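Local coordinates for protein probable enoyl-CoA hydratase/isomerase (PDB 7BOR) that binds coenzyme A and, as a member of the crotonase family, probably isomerises the double bond of enoyl-CoA substrates, at residues A[133-137]-A[228-233]. Numbering follows the deposited sequence.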
# COMPACT_ATOMS: atom_id res chain seq x y z
N GLY A 133 -17.78 -8.34 1.18
CA GLY A 133 -17.81 -9.71 0.71
C GLY A 133 -16.51 -10.20 0.13
O GLY A 133 -16.50 -11.21 -0.59
N LEU A 134 -15.41 -9.56 0.48
CA LEU A 134 -14.10 -9.90 -0.02
C LEU A 134 -13.24 -10.45 1.12
O LEU A 134 -13.69 -10.59 2.25
CB LEU A 134 -13.49 -8.68 -0.71
CG LEU A 134 -14.30 -8.19 -1.92
CD1 LEU A 134 -13.83 -6.81 -2.40
CD2 LEU A 134 -14.22 -9.20 -3.06
N THR A 135 -11.98 -10.73 0.81
CA THR A 135 -11.09 -11.42 1.72
C THR A 135 -9.73 -10.70 1.70
O THR A 135 -9.51 -9.80 0.88
CB THR A 135 -10.95 -12.89 1.32
OG1 THR A 135 -10.78 -12.97 -0.09
CG2 THR A 135 -12.15 -13.69 1.74
N PRO A 136 -8.79 -11.07 2.59
CA PRO A 136 -7.53 -10.33 2.66
C PRO A 136 -6.70 -10.43 1.39
O PRO A 136 -6.73 -11.43 0.67
CB PRO A 136 -6.79 -10.97 3.84
CG PRO A 136 -7.85 -11.71 4.62
CD PRO A 136 -8.89 -12.12 3.59
N GLU A 137 -5.87 -9.41 1.20
CA GLU A 137 -5.10 -9.22 -0.03
C GLU A 137 -3.72 -8.69 0.35
O GLU A 137 -3.45 -8.36 1.52
CB GLU A 137 -5.97 -8.33 -0.96
CG GLU A 137 -5.31 -7.31 -1.72
CD GLU A 137 -5.03 -6.09 -0.91
OE1 GLU A 137 -4.83 -6.21 0.32
OE2 GLU A 137 -4.97 -5.03 -1.55
N ILE A 228 -8.67 -16.67 -4.26
CA ILE A 228 -9.88 -16.44 -3.47
C ILE A 228 -10.50 -15.09 -3.80
O ILE A 228 -11.72 -14.99 -4.02
CB ILE A 228 -9.59 -16.55 -1.96
CG1 ILE A 228 -8.86 -17.88 -1.63
CG2 ILE A 228 -10.90 -16.42 -1.16
CD1 ILE A 228 -9.71 -19.15 -1.79
N PHE A 229 -9.69 -14.02 -3.85
CA PHE A 229 -10.20 -12.66 -4.02
C PHE A 229 -10.84 -12.49 -5.39
O PHE A 229 -11.92 -11.88 -5.53
CB PHE A 229 -9.03 -11.67 -3.90
CG PHE A 229 -9.42 -10.24 -3.66
CD1 PHE A 229 -9.52 -9.73 -2.36
CD2 PHE A 229 -9.58 -9.36 -4.73
CE1 PHE A 229 -9.83 -8.40 -2.16
CE2 PHE A 229 -9.88 -8.03 -4.52
CZ PHE A 229 -10.02 -7.56 -3.25
N SER A 230 -10.14 -12.95 -6.42
CA SER A 230 -10.67 -12.92 -7.77
C SER A 230 -11.99 -13.68 -7.84
O SER A 230 -12.97 -13.19 -8.41
CB SER A 230 -9.62 -13.51 -8.72
OG SER A 230 -10.13 -13.50 -10.04
N THR A 231 -12.05 -14.86 -7.25
CA THR A 231 -13.30 -15.60 -7.32
C THR A 231 -14.42 -14.81 -6.63
O THR A 231 -15.54 -14.70 -7.17
CB THR A 231 -13.14 -16.97 -6.68
OG1 THR A 231 -12.20 -17.73 -7.44
CG2 THR A 231 -14.48 -17.72 -6.62
N ARG A 232 -14.12 -14.23 -5.46
CA ARG A 232 -15.16 -13.55 -4.69
C ARG A 232 -15.63 -12.31 -5.40
O ARG A 232 -16.80 -11.91 -5.23
CB ARG A 232 -14.68 -13.21 -3.28
CG ARG A 232 -14.47 -14.47 -2.43
CD ARG A 232 -14.32 -14.12 -0.96
NE ARG A 232 -15.60 -13.62 -0.51
CZ ARG A 232 -16.51 -14.36 0.08
NH1 ARG A 232 -16.24 -15.62 0.36
NH2 ARG A 232 -17.67 -13.84 0.42
N LEU A 233 -14.76 -11.67 -6.17
CA LEU A 233 -15.21 -10.47 -6.85
C LEU A 233 -16.32 -10.76 -7.87
O LEU A 233 -17.18 -9.88 -8.19
CB LEU A 233 -14.07 -9.81 -7.59
CG LEU A 233 -13.14 -8.85 -6.81
CD1 LEU A 233 -11.86 -8.61 -7.61
CD2 LEU A 233 -13.83 -7.56 -6.48
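R232 reaches from the helix to the carbonyl of G133, bending at chi3 (67°) so that its guanidinium turns an edge to that oxygen. NE gives the main hydrogen bond, 2.6 Å to G133 O and nearly straight at 162°; G133 O lies in the guanidinium plane, whereas NE sits above the carbonyl plane. NH2 adds a weak second bond to the same oxygen and also forms a salt bridge with E237, so arginine, with several N-H groups, suits a place between a backbone carbonyl and a carboxylate. G133 has a positive phi, which glycine adopts easily. The aliphatic part of R232 is used too: its CD packs 3.5 Å from CG2 of T135, whose two unlike branches suit this spot, since OG1 faces the methyl I228 CG2 at 3.6 Å. In this crotonase-family fold the contact fastens the loop between strand 124-126 and helix 140-148 to the C-terminal part of the long helix 200-233, and the side chain of L134 comes within about 4 Å of the bound coenzyme A. With chi1 at -163°, F229 swings its ring toward the loop; a flat aromatic suits this buried place, its C-H edge meeting T135 O, 3.2 Å from CD1, while L134 CB and E137 CB approach CE1 obliquely. With its two terminal methyls, L134 spans two neighbours, CD1 lying 4.0 Å from F229 CZ and CD2 3.8 Å from L233 CD2.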